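Local coordinates for uncharacterized protein YycE (Bacillus subtilis, PDB 1TWU) that is of unknown function but belongs to the vicinal oxygen chelate family and is probably related to glyoxalase and fosfomycin resistance proteins, at residues Ile15-Gly20 / Thr71-His76; Asp23-Phe28 / Ile120-Gly125; Leu35-Glu40 / Asp48-Gly53; Val82-Asn87 / Val129-Lys134. One frame throughout, in Å; residues are numbered along the deposited sequence.

Contact 3 is mostly buried, with Lys36 and Glu40 at its surface; the other three are partly buried. Contacts 3 and 4 are backbone-bonded strand pairs, antiparallel in the N-terminal module and parallel in the C-terminal one, on opposite sides of the chain's centre with their own centres about 23 Å apart. Contact 1 relies on two prolines and a guanidinium face, contact 2 on a proline and the face of a phenylalanine ring, because loops and a helix meet there instead of paired strands. They touch each other where Thr19 reaches Asp124. Contact 2 also touches contact 3 through Ile26 and contact 4 through Ile120, which places it between the two modules. Contacts 1, 3 and 4 all reach the second subunit.

Contact 1 (Ile15-Gly20 / Thr71-His76); sequences IARPTG and TAPVPH
Pro18 and Pro73 join the first strand of the N-terminal beta-alpha-beta-beta-beta module, strand 12-18, to the loop that leads on to the second such module of this vicinal oxygen chelate fold. Their pyrrolidine rings reach toward each other tip to tip, with Pro18 CG 3.6 Å from Pro73 CD. The same proline ring also rests on the loop backbone, Pro18 CB lying 3.4 Å from Thr71 O. In return Ala72 CA sits 3.2 Å from Pro18 O, a CA-H...O contact with an angle of 146° at the hydrogen. The seam is thus made of apolar and CH contacts. Strand 12-18 itself bonds to strand 59-66, while Ile15 and Ala16 pair with an antiparallel strand of the second subunit, whose His76 packs on Pro18. Thr19 points away from the loop, its OG1 hydrogen-bonded to Asp124 and to the backbone N of Gln21. Arg17 crosses Pro73 at about a right angle, its chain bent where chi3 (57°) sets NE; the guanidinium also makes a cation-pi contact with Trp126. Pro73 CG lies 3.7 Å above the plane of the Arg17 guanidinium, toward its rim, and Arg17 NH2 is 3.9 Å from Pro73 CD.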
loop_
_atom_site.group_PDB
_atom_site.type_symbol
_atom_site.label_atom_id
_atom_site.label_comp_id
_atom_site.label_asym_id
_atom_site.label_seq_id
_atom_site.Cartn_x
_atom_site.Cartn_y
_atom_site.Cartn_z
ATOM N N ILE A 15 -0.892 -1.075 5.426
ATOM C CA ILE A 15 -0.424 -1.801 4.248
ATOM C C ILE A 15 0.522 -2.816 4.875
ATOM O O ILE A 15 1.552 -2.433 5.439
ATOM C CB ILE A 15 0.396 -0.913 3.300
ATOM C CG1 ILE A 15 -0.485 0.189 2.720
ATOM C CG2 ILE A 15 0.975 -1.755 2.177
ATOM C CD1 ILE A 15 -1.583 -0.328 1.805
ATOM N N ALA A 16 0.163 -4.096 4.812
ATOM C CA ALA A 16 0.990 -5.152 5.398
ATOM C C ALA A 16 1.617 -6.013 4.314
ATOM O O ALA A 16 0.931 -6.482 3.412
ATOM C CB ALA A 16 0.156 -6.014 6.332
ATOM N N ARG A 17 2.928 -6.204 4.416
ATOM C CA ARG A 17 3.686 -7.001 3.457
ATOM C C ARG A 17 4.583 -8.001 4.177
ATOM O O ARG A 17 5.132 -7.709 5.238
ATOM C CB ARG A 17 4.556 -6.094 2.580
ATOM C CG ARG A 17 3.775 -5.095 1.733
ATOM C CD ARG A 17 4.695 -4.035 1.129
ATOM N NE ARG A 17 5.756 -4.617 0.311
ATOM C CZ ARG A 17 5.592 -5.066 -0.931
ATOM N NH1 ARG A 17 4.399 -4.995 -1.515
ATOM N NH2 ARG A 17 6.623 -5.591 -1.587
ATOM N N PRO A 18 4.745 -9.202 3.604
ATOM C CA PRO A 18 5.587 -10.251 4.187
ATOM C C PRO A 18 7.056 -10.087 3.789
ATOM O O PRO A 18 7.365 -9.472 2.770
ATOM C CB PRO A 18 4.987 -11.512 3.602
ATOM C CG PRO A 18 4.643 -11.062 2.206
ATOM C CD PRO A 18 3.992 -9.717 2.445
ATOM N N THR A 19 7.964 -10.637 4.589
ATOM C CA THR A 19 9.388 -10.548 4.277
ATOM C C THR A 19 10.160 -11.718 4.866
ATOM O O THR A 19 9.717 -12.349 5.818
ATOM C CB THR A 19 10.028 -9.219 4.810
ATOM O OG1 THR A 19 11.381 -9.126 4.346
ATOM C CG2 THR A 19 10.027 -9.178 6.342
ATOM N N GLY A 20 11.310 -12.013 4.280
ATOM C CA GLY A 20 12.142 -13.080 4.794
ATOM C C GLY A 20 13.386 -12.456 5.408
ATOM O O GLY A 20 14.275 -13.157 5.890
ATOM N N THR A 71 8.575 -15.513 2.663
ATOM C CA THR A 71 9.081 -14.869 1.458
ATOM C C THR A 71 8.340 -13.553 1.276
ATOM O O THR A 71 7.224 -13.391 1.770
ATOM C CB THR A 71 8.851 -15.735 0.196
ATOM O OG1 THR A 71 7.449 -15.809 -0.087
ATOM C CG2 THR A 71 9.392 -17.147 0.402
ATOM N N ALA A 72 8.966 -12.616 0.575
ATOM C CA ALA A 72 8.355 -11.323 0.312
ATOM C C ALA A 72 7.519 -11.472 -0.957
ATOM O O ALA A 72 7.671 -12.450 -1.683
ATOM C CB ALA A 72 9.432 -10.277 0.113
ATOM N N PRO A 73 6.612 -10.518 -1.236
ATOM C CA PRO A 73 5.810 -10.654 -2.455
ATOM C C PRO A 73 6.723 -10.746 -3.674
ATOM O O PRO A 73 7.847 -10.243 -3.655
ATOM C CB PRO A 73 4.978 -9.368 -2.469
ATOM C CG PRO A 73 4.837 -9.034 -1.024
ATOM C CD PRO A 73 6.221 -9.312 -0.481
ATOM N N VAL A 74 6.253 -11.406 -4.726
ATOM C CA VAL A 74 7.044 -11.497 -5.943
ATOM C C VAL A 74 7.081 -10.071 -6.490
ATOM O O VAL A 74 6.036 -9.478 -6.770
ATOM C CB VAL A 74 6.387 -12.427 -6.980
ATOM C CG1 VAL A 74 7.184 -12.408 -8.271
ATOM C CG2 VAL A 74 6.307 -13.841 -6.426
ATOM N N PRO A 75 8.285 -9.500 -6.643
ATOM C CA PRO A 75 8.426 -8.133 -7.150
ATOM C C PRO A 75 7.808 -7.928 -8.522
ATOM O O PRO A 75 7.980 -8.747 -9.423
ATOM C CB PRO A 75 9.940 -7.924 -7.190
ATOM C CG PRO A 75 10.453 -8.879 -6.168
ATOM C CD PRO A 75 9.607 -10.097 -6.392
ATOM N N HIS A 76 7.073 -6.834 -8.666
ATOM C CA HIS A 76 6.477 -6.479 -9.938
ATOM C C HIS A 76 6.984 -5.057 -10.152
ATOM O O HIS A 76 6.882 -4.214 -9.259
ATOM C CB HIS A 76 4.952 -6.508 -9.861
ATOM C CG HIS A 76 4.282 -6.484 -11.201
ATOM N ND1 HIS A 76 4.463 -5.461 -12.106
ATOM C CD2 HIS A 76 3.431 -7.360 -11.787
ATOM C CE1 HIS A 76 3.752 -5.705 -13.193
ATOM N NE2 HIS A 76 3.117 -6.852 -13.025
#

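Contact 2 (Asp23-Phe28 / Ile120-Gly125); sequences DEIIRF and IEDPDG
The Phe28 ring takes Asp122 CB over one face, 3.8 Å from the Phe28 centroid and 19° off the ring normal, a CH-pi contact displaced toward the rim. At the edge of the ring, near its plane, stands Ile120 CG2, 4.3 Å from Phe28 CE1. Pro123 CD and Glu121 O approach obliquely. The Asp122 carboxylate is turned almost perpendicular to the ring, the planes 87° apart. Asp122 CG lies between its own backbone N and carbonyl carbon (chi1 85°), and OD1 closes an Asx turn: Asp124 N donates to Asp122 OD1 over 2.8 Å, from above the carboxylate plane, at the start of the type I turn from Asp122 to Gly125. Outside the two segments, Trp126 N also donates to OD1 and Tyr29 OH is bonded to OD2, so several partners fix this carboxylate. Pro123 packs against the helix between Glu24 and Phe28. Its CD lies 3.5 Å from Phe28 CB, and its CG comes 3.4 Å from Glu24 O. Ile25 crosses Asp124 at about a right angle, its CD1 3.3 Å from Asp124 OD2, while Asp124 OD1 is hydrogen-bonded to Gln21 and OD2 to Thr19 OG1. The contact thus sets helix 22-32 of the N-terminal module against the turn joining strands 117-121 and 127-131 of the C-terminal one. Phe28 continues edge-to-face onto Tyr103 and touches Ile128 of strand 127-131, while Ile26 looks away, onto Val50 and Phe52 of strand 47-53.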
loop_
_atom_site.group_PDB
_atom_site.type_symbol
_atom_site.label_atom_id
_atom_site.label_comp_id
_atom_site.label_asym_id
_atom_site.label_seq_id
_atom_site.Cartn_x
_atom_site.Cartn_y
_atom_site.Cartn_z
ATOM N N ASP A 23 15.234 -7.627 9.189
ATOM C CA ASP A 23 16.276 -6.715 9.625
ATOM C C ASP A 23 16.680 -5.792 8.487
ATOM O O ASP A 23 16.936 -4.609 8.704
ATOM C CB ASP A 23 17.484 -7.487 10.138
ATOM C CG ASP A 23 17.213 -8.171 11.470
ATOM O OD1 ASP A 23 16.677 -7.507 12.393
ATOM O OD2 ASP A 23 17.543 -9.373 11.597
ATOM N N GLU A 24 16.736 -6.333 7.272
ATOM C CA GLU A 24 17.087 -5.535 6.101
ATOM C C GLU A 24 16.003 -4.492 5.854
ATOM O O GLU A 24 16.290 -3.344 5.504
ATOM C CB GLU A 24 17.219 -6.426 4.871
ATOM C CG GLU A 24 18.477 -7.241 4.873
ATOM C CD GLU A 24 19.706 -6.383 5.121
ATOM O OE1 GLU A 24 19.807 -5.287 4.528
ATOM O OE2 GLU A 24 20.578 -6.810 5.905
ATOM N N ILE A 25 14.758 -4.918 6.034
ATOM C CA ILE A 25 13.602 -4.054 5.863
ATOM C C ILE A 25 13.675 -2.893 6.866
ATOM O O ILE A 25 13.415 -1.737 6.515
ATOM C CB ILE A 25 12.288 -4.866 6.063
ATOM C CG1 ILE A 25 12.078 -5.806 4.873
ATOM C CG2 ILE A 25 11.108 -3.941 6.255
ATOM C CD1 ILE A 25 11.873 -5.102 3.539
ATOM N N ILE A 26 14.043 -3.204 8.106
ATOM C CA ILE A 26 14.154 -2.184 9.144
ATOM C C ILE A 26 15.244 -1.158 8.817
ATOM O O ILE A 26 15.057 0.047 9.024
ATOM C CB ILE A 26 14.433 -2.831 10.517
ATOM C CG1 ILE A 26 13.211 -3.638 10.950
ATOM C CG2 ILE A 26 14.755 -1.766 11.551
ATOM C CD1 ILE A 26 13.421 -4.454 12.202
ATOM N N ARG A 27 16.377 -1.632 8.305
ATOM C CA ARG A 27 17.465 -0.733 7.938
ATOM C C ARG A 27 17.027 0.246 6.848
ATOM O O ARG A 27 17.333 1.435 6.912
ATOM C CB ARG A 27 18.682 -1.520 7.451
ATOM C CG ARG A 27 19.801 -0.620 6.937
ATOM C CD ARG A 27 21.056 -1.414 6.647
ATOM N NE ARG A 27 22.207 -0.577 6.306
ATOM C CZ ARG A 27 22.502 -0.152 5.081
ATOM N NH1 ARG A 27 21.732 -0.475 4.053
ATOM N NH2 ARG A 27 23.589 0.579 4.883
ATOM N N PHE A 28 16.308 -0.257 5.850
ATOM C CA PHE A 28 15.842 0.583 4.752
ATOM C C PHE A 28 14.810 1.611 5.207
ATOM O O PHE A 28 14.957 2.813 4.952
ATOM C CB PHE A 28 15.215 -0.279 3.649
ATOM C CG PHE A 28 14.661 0.518 2.486
ATOM C CD1 PHE A 28 15.494 0.964 1.461
ATOM C CD2 PHE A 28 13.305 0.837 2.426
ATOM C CE1 PHE A 28 14.986 1.716 0.392
ATOM C CE2 PHE A 28 12.789 1.586 1.368
ATOM C CZ PHE A 28 13.632 2.026 0.348
ATOM N N ILE A 120 13.758 3.826 -6.240
ATOM C CA ILE A 120 14.747 3.062 -5.483
ATOM C C ILE A 120 14.061 1.779 -5.041
ATOM O O ILE A 120 12.926 1.823 -4.570
ATOM C CB ILE A 120 15.198 3.818 -4.202
ATOM C CG1 ILE A 120 15.689 5.236 -4.547
ATOM C CG2 ILE A 120 16.264 3.016 -3.483
ATOM C CD1 ILE A 120 16.846 5.306 -5.527
ATOM N N GLU A 121 14.722 0.637 -5.196
ATOM C CA GLU A 121 14.110 -0.618 -4.756
ATOM C C GLU A 121 14.405 -0.861 -3.285
ATOM O O GLU A 121 15.520 -0.612 -2.823
ATOM C CB GLU A 121 14.640 -1.807 -5.545
ATOM C CG GLU A 121 14.313 -1.802 -7.007
ATOM C CD GLU A 121 14.644 -3.135 -7.649
ATOM O OE1 GLU A 121 15.761 -3.646 -7.411
ATOM O OE2 GLU A 121 13.787 -3.669 -8.387
ATOM N N ASP A 122 13.411 -1.344 -2.545
ATOM C CA ASP A 122 13.630 -1.624 -1.135
ATOM C C ASP A 122 14.278 -3.011 -1.095
ATOM O O ASP A 122 14.425 -3.646 -2.140
ATOM C CB ASP A 122 12.299 -1.518 -0.352
ATOM C CG ASP A 122 11.457 -2.790 -0.379
ATOM O OD1 ASP A 122 11.665 -3.680 -1.234
ATOM O OD2 ASP A 122 10.547 -2.883 0.474
ATOM N N PRO A 123 14.695 -3.489 0.088
ATOM C CA PRO A 123 15.333 -4.808 0.178
ATOM C C PRO A 123 14.637 -5.970 -0.550
ATOM O O PRO A 123 15.303 -6.911 -0.998
ATOM C CB PRO A 123 15.423 -5.040 1.685
ATOM C CG PRO A 123 15.582 -3.661 2.219
ATOM C CD PRO A 123 14.570 -2.882 1.423
ATOM N N ASP A 124 13.313 -5.907 -0.679
ATOM C CA ASP A 124 12.582 -6.983 -1.336
ATOM C C ASP A 124 12.037 -6.661 -2.715
ATOM O O ASP A 124 11.135 -7.344 -3.203
ATOM C CB ASP A 124 11.449 -7.490 -0.439
ATOM C CG ASP A 124 11.966 -8.199 0.803
ATOM O OD1 ASP A 124 12.920 -9.002 0.675
ATOM O OD2 ASP A 124 11.416 -7.964 1.902
ATOM N N GLY A 125 12.575 -5.616 -3.338
ATOM C CA GLY A 125 12.163 -5.270 -4.686
ATOM C C GLY A 125 10.930 -4.418 -4.869
ATOM O O GLY A 125 10.451 -4.270 -5.995
#

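Contact 3 (Leu35-Glu40 / Asp48-Gly53); sequences LKRIGE and DGVMFG
Lys36, Ile38 and Gly39 exchange backbone hydrogen bonds with Met51 and Gly53. Gly53 N donates to Lys36 O over 2.8 Å, almost straight. Ile38 N donates to Met51 O, and Met51 N in turn to Gly39 O. Ile38 and Gly39 both face Met51, which makes a classic beta bulge. The Met51 sulfur lies against the glycine, SD 3.5 Å from Gly39 C, while Ile38 crosses Met51 at about a right angle with CG1 3.9 Å from Met51 CB. Ile38 CG1 takes the crowded position between its own N and carbonyl carbon (chi1 64°), and CG2 rests by Gly53. These strands, 37-44 and 47-53, form the antiparallel hairpin of the N-terminal vicinal oxygen chelate module, with 37-44 the outermost strand of its sheet within the chain. On the sheet face that carries Arg37, Val50 and Phe52, Val50 CG2 sits over one face of the guanidinium, 3.7 Å from Arg37 NE. The guanidinium is held in turn: Arg37 NH1 makes a salt bridge to Glu40 OE1 over 3.1 Å, the acceptor in the guanidinium plane while NH1 stands above the carboxylate plane, and NH2 is salt-bridged to Glu30 of helix 22-32. Leu35 crosses Phe52 at about a right angle, their CB atoms touching, and packs on Tyr29 of the same helix. A water accepts from Lys36 N and donates weakly to Gly53 O. Ile136 of the second subunit packs on Ile38 and Met51 of the bulge, and Phe5 of that subunit on Leu35.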
loop_
_atom_site.group_PDB
_atom_site.type_symbol
_atom_site.label_atom_id
_atom_site.label_comp_id
_atom_site.label_asym_id
_atom_site.label_seq_id
_atom_site.Cartn_x
_atom_site.Cartn_y
_atom_site.Cartn_z
ATOM N N LEU A 35 11.475 6.480 8.904
ATOM C CA LEU A 35 10.064 6.394 9.239
ATOM C C LEU A 35 10.093 6.013 10.713
ATOM O O LEU A 35 10.976 5.272 11.154
ATOM C CB LEU A 35 9.364 5.294 8.430
ATOM C CG LEU A 35 9.331 5.450 6.907
ATOM C CD1 LEU A 35 8.341 4.450 6.331
ATOM C CD2 LEU A 35 8.914 6.861 6.534
ATOM N N LYS A 36 9.143 6.527 11.479
ATOM C CA LYS A 36 9.100 6.228 12.900
ATOM C C LYS A 36 8.515 4.847 13.175
ATOM O O LYS A 36 7.481 4.481 12.609
ATOM C CB LYS A 36 8.279 7.306 13.631
ATOM C CG LYS A 36 7.815 6.927 15.040
ATOM C CD LYS A 36 7.081 8.085 15.722
ATOM C CE LYS A 36 5.993 7.609 16.701
ATOM N NZ LYS A 36 6.469 6.707 17.797
ATOM N N ARG A 37 9.185 4.079 14.032
ATOM C CA ARG A 37 8.678 2.761 14.404
ATOM C C ARG A 37 7.552 2.992 15.418
ATOM O O ARG A 37 7.797 3.417 16.549
ATOM C CB ARG A 37 9.770 1.900 15.040
ATOM C CG ARG A 37 9.242 0.539 15.467
ATOM C CD ARG A 37 10.295 -0.312 16.148
ATOM N NE ARG A 37 11.480 -0.471 15.315
ATOM C CZ ARG A 37 12.378 -1.434 15.482
ATOM N NH1 ARG A 37 12.216 -2.329 16.451
ATOM N NH2 ARG A 37 13.445 -1.492 14.695
ATOM N N ILE A 38 6.318 2.718 15.007
ATOM C CA ILE A 38 5.168 2.941 15.874
ATOM C C ILE A 38 4.623 1.672 16.503
ATOM O O ILE A 38 3.600 1.702 17.181
ATOM C CB ILE A 38 4.022 3.643 15.101
ATOM C CG1 ILE A 38 3.510 2.740 13.975
ATOM C CG2 ILE A 38 4.523 4.967 14.537
ATOM C CD1 ILE A 38 2.314 3.285 13.240
ATOM N N GLY A 39 5.311 0.558 16.275
ATOM C CA GLY A 39 4.874 -0.705 16.834
ATOM C C GLY A 39 5.779 -1.840 16.405
ATOM O O GLY A 39 6.535 -1.714 15.442
ATOM N N GLU A 40 5.712 -2.949 17.134
ATOM C CA GLU A 40 6.513 -4.132 16.834
ATOM C C GLU A 40 5.998 -5.260 17.710
ATOM O O GLU A 40 5.319 -5.024 18.709
ATOM C CB GLU A 40 7.991 -3.893 17.156
ATOM C CG GLU A 40 8.292 -3.958 18.649
ATOM C CD GLU A 40 9.751 -3.710 18.979
ATOM O OE1 GLU A 40 10.230 -2.573 18.763
ATOM O OE2 GLU A 40 10.420 -4.653 19.458
ATOM N N ASP A 48 6.963 -12.366 13.582
ATOM C CA ASP A 48 7.679 -11.232 14.132
ATOM C C ASP A 48 7.292 -10.114 13.176
ATOM O O ASP A 48 7.072 -10.367 11.994
ATOM C CB ASP A 48 9.185 -11.471 14.085
ATOM C CG ASP A 48 9.689 -12.243 15.289
ATOM O OD1 ASP A 48 8.996 -13.175 15.753
ATOM O OD2 ASP A 48 10.793 -11.918 15.769
ATOM N N GLY A 49 7.186 -8.888 13.677
ATOM C CA GLY A 49 6.811 -7.797 12.799
ATOM C C GLY A 49 7.129 -6.427 13.344
ATOM O O GLY A 49 7.434 -6.267 14.527
ATOM N N VAL A 50 7.050 -5.432 12.471
ATOM C CA VAL A 50 7.341 -4.061 12.849
ATOM C C VAL A 50 6.426 -3.132 12.060
ATOM O O VAL A 50 6.088 -3.409 10.913
ATOM C CB VAL A 50 8.832 -3.728 12.567
ATOM C CG1 VAL A 50 9.111 -3.784 11.070
ATOM C CG2 VAL A 50 9.183 -2.375 13.143
ATOM N N MET A 51 6.005 -2.040 12.688
ATOM C CA MET A 51 5.124 -1.082 12.039
ATOM C C MET A 51 5.820 0.273 11.910
ATOM O O MET A 51 6.426 0.754 12.865
ATOM C CB MET A 51 3.821 -0.944 12.843
ATOM C CG MET A 51 2.995 -2.242 12.969
ATOM S SD MET A 51 3.629 -3.491 14.121
ATOM C CE MET A 51 2.140 -4.264 14.510
ATOM N N PHE A 52 5.743 0.873 10.721
ATOM C CA PHE A 52 6.359 2.177 10.449
ATOM C C PHE A 52 5.305 3.220 10.097
ATOM O O PHE A 52 4.439 2.979 9.258
ATOM C CB PHE A 52 7.363 2.076 9.294
ATOM C CG PHE A 52 8.519 1.179 9.581
ATOM C CD1 PHE A 52 9.357 1.435 10.665
ATOM C CD2 PHE A 52 8.757 0.057 8.798
ATOM C CE1 PHE A 52 10.415 0.580 10.969
ATOM C CE2 PHE A 52 9.813 -0.806 9.093
ATOM C CZ PHE A 52 10.641 -0.542 10.182
ATOM N N GLY A 53 5.393 4.381 10.737
ATOM C CA GLY A 53 4.434 5.438 10.477
ATOM C C GLY A 53 4.572 5.990 9.076
ATOM O O GLY A 53 5.662 6.001 8.510
HETATM O O HOH W 1 7.266 8.147 10.054
#

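Contact 4 (Val82-Asn87 / Val129-Lys134); sequences VFYVPN and VFMNSK
Phe83 and Phe130 lie side by side and point the same way, as the bridged pair of two parallel strands. Their planes are nearly parallel, 17° apart, but slid so far that the rings barely overlap: the centroids are 5.6 Å apart, and Phe83 CD2 touches Phe130 CE1 at 3.8 Å. Val82 and Val129 also lie side by side, on the other face of the sheet, with Val82 CG2 4.1 Å from Val129 CB. There Tyr84 runs beside Met131, CE1 3.8 Å from Met131 CG, and Val82 CG1 lies over one face of the tyrosine ring. Ser133 OG meets the edge of that ring, close to its plane. Strands 80-84 and 127-131 are parallel neighbours in the sheet of the C-terminal vicinal oxygen chelate module, their register set by Phe83 N to Val129 O at 2.7 Å, Met131 N to Phe83 O, and Val85 N to Met131 O. Past the strands, Asn132 is the centre of an inverse gamma turn. Its CG is anti to the backbone N (chi1 -167°); ND2 donates to Val85 O at 3.1 Å and, weakly, to Pro86 O. Asn87, the N-cap of helix 88-100, accepts from Val89 N with OD1. That helix covers Phe130 with Leu91 and Thr95, whereas Trp113 of helix 111-114 packs on Val82, Tyr84, Val129 and Met131. Phe5 and Phe8 of the second subunit meet Phe83 edge-to-face, and an antiparallel strand of that subunit pairs with Val82 to Tyr84, carrying the sheet across the interface.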
loop_
_atom_site.group_PDB
_atom_site.type_symbol
_atom_site.label_atom_id
_atom_site.label_comp_id
_atom_site.label_asym_id
_atom_site.label_seq_id
_atom_site.Cartn_x
_atom_site.Cartn_y
_atom_site.Cartn_z
ATOM N N VAL A 82 4.509 5.481 -3.965
ATOM C CA VAL A 82 4.952 6.792 -4.408
ATOM C C VAL A 82 4.883 7.909 -3.370
ATOM O O VAL A 82 3.841 8.155 -2.757
ATOM C CB VAL A 82 4.158 7.251 -5.652
ATOM C CG1 VAL A 82 4.800 8.502 -6.241
ATOM C CG2 VAL A 82 4.106 6.140 -6.687
ATOM N N PHE A 83 6.014 8.580 -3.180
ATOM C CA PHE A 83 6.109 9.705 -2.263
ATOM C C PHE A 83 6.211 10.953 -3.131
ATOM O O PHE A 83 7.165 11.091 -3.895
ATOM C CB PHE A 83 7.370 9.597 -1.408
ATOM C CG PHE A 83 7.276 8.595 -0.288
ATOM C CD1 PHE A 83 6.473 8.846 0.824
ATOM C CD2 PHE A 83 8.015 7.412 -0.331
ATOM C CE1 PHE A 83 6.412 7.936 1.878
ATOM C CE2 PHE A 83 7.958 6.495 0.717
ATOM C CZ PHE A 83 7.156 6.758 1.826
ATOM N N TYR A 84 5.227 11.844 -3.037
ATOM C CA TYR A 84 5.244 13.095 -3.803
ATOM C C TYR A 84 6.012 14.128 -2.985
ATOM O O TYR A 84 5.498 14.660 -2.003
ATOM C CB TYR A 84 3.813 13.572 -4.072
ATOM C CG TYR A 84 3.130 12.756 -5.141
ATOM C CD1 TYR A 84 3.409 12.973 -6.489
ATOM C CD2 TYR A 84 2.275 11.706 -4.805
ATOM C CE1 TYR A 84 2.858 12.162 -7.480
ATOM C CE2 TYR A 84 1.721 10.883 -5.788
ATOM C CZ TYR A 84 2.017 11.115 -7.123
ATOM O OH TYR A 84 1.489 10.301 -8.099
ATOM N N VAL A 85 7.256 14.385 -3.377
ATOM C CA VAL A 85 8.093 15.335 -2.657
ATOM C C VAL A 85 8.340 16.566 -3.510
ATOM O O VAL A 85 9.308 16.625 -4.264
ATOM C CB VAL A 85 9.450 14.722 -2.291
ATOM C CG1 VAL A 85 10.172 15.633 -1.314
ATOM C CG2 VAL A 85 9.260 13.342 -1.702
ATOM N N PRO A 86 7.463 17.572 -3.396
ATOM C CA PRO A 86 7.579 18.817 -4.163
ATOM C C PRO A 86 8.910 19.582 -4.026
ATOM O O PRO A 86 9.333 20.259 -4.962
ATOM C CB PRO A 86 6.359 19.620 -3.697
ATOM C CG PRO A 86 6.091 19.086 -2.313
ATOM C CD PRO A 86 6.310 17.615 -2.478
ATOM N N ASN A 87 9.568 19.466 -2.874
ATOM C CA ASN A 87 10.845 20.139 -2.647
ATOM C C ASN A 87 11.979 19.294 -3.218
ATOM O O ASN A 87 12.430 18.343 -2.580
ATOM C CB ASN A 87 11.083 20.340 -1.153
ATOM C CG ASN A 87 12.310 21.201 -0.868
ATOM O OD1 ASN A 87 13.330 21.109 -1.556
ATOM N ND2 ASN A 87 12.216 22.031 0.165
ATOM N N VAL A 129 9.082 5.140 -5.155
ATOM C CA VAL A 129 9.237 6.286 -6.035
ATOM C C VAL A 129 9.125 7.624 -5.318
ATOM O O VAL A 129 8.286 7.820 -4.438
ATOM C CB VAL A 129 8.190 6.237 -7.181
ATOM C CG1 VAL A 129 8.485 7.317 -8.226
ATOM C CG2 VAL A 129 8.198 4.859 -7.815
ATOM N N PHE A 130 10.001 8.540 -5.700
ATOM C CA PHE A 130 10.006 9.888 -5.155
ATOM C C PHE A 130 9.754 10.799 -6.360
ATOM O O PHE A 130 10.630 10.990 -7.208
ATOM C CB PHE A 130 11.360 10.164 -4.499
ATOM C CG PHE A 130 11.665 9.233 -3.361
ATOM C CD1 PHE A 130 11.268 9.546 -2.061
ATOM C CD2 PHE A 130 12.292 8.013 -3.595
ATOM C CE1 PHE A 130 11.489 8.654 -1.007
ATOM C CE2 PHE A 130 12.517 7.115 -2.554
ATOM C CZ PHE A 130 12.114 7.435 -1.256
ATOM N N MET A 131 8.533 11.321 -6.448
ATOM C CA MET A 131 8.137 12.181 -7.558
ATOM C C MET A 131 8.144 13.657 -7.160
ATOM O O MET A 131 7.564 14.052 -6.141
ATOM C CB MET A 131 6.749 11.761 -8.065
ATOM C CG MET A 131 6.232 12.523 -9.291
ATOM S SD MET A 131 7.300 12.486 -10.757
ATOM C CE MET A 131 7.399 10.762 -11.072
ATOM N N ASN A 132 8.816 14.466 -7.973
ATOM C CA ASN A 132 8.916 15.893 -7.712
ATOM C C ASN A 132 7.647 16.619 -8.123
ATOM O O ASN A 132 7.629 17.323 -9.128
ATOM C CB ASN A 132 10.100 16.493 -8.471
ATOM C CG ASN A 132 10.447 17.891 -7.993
ATOM O OD1 ASN A 132 11.080 18.665 -8.711
ATOM N ND2 ASN A 132 10.048 18.215 -6.767
ATOM N N SER A 133 6.581 16.438 -7.358
ATOM C CA SER A 133 5.329 17.115 -7.657
ATOM C C SER A 133 4.455 17.130 -6.418
ATOM O O SER A 133 4.895 16.743 -5.340
ATOM C CB SER A 133 4.596 16.436 -8.825
ATOM O OG SER A 133 4.058 15.181 -8.460
ATOM N N LYS A 134 3.222 17.587 -6.566
ATOM C CA LYS A 134 2.313 17.646 -5.437
ATOM C C LYS A 134 1.241 16.563 -5.532
ATOM O O LYS A 134 0.379 16.455 -4.657
ATOM C CB LYS A 134 1.665 19.033 -5.362
ATOM C CG LYS A 134 2.655 20.175 -5.127
ATOM C CD LYS A 134 1.944 21.498 -4.836
ATOM C CE LYS A 134 1.226 22.061 -6.062
ATOM N NZ LYS A 134 2.172 22.538 -7.124
#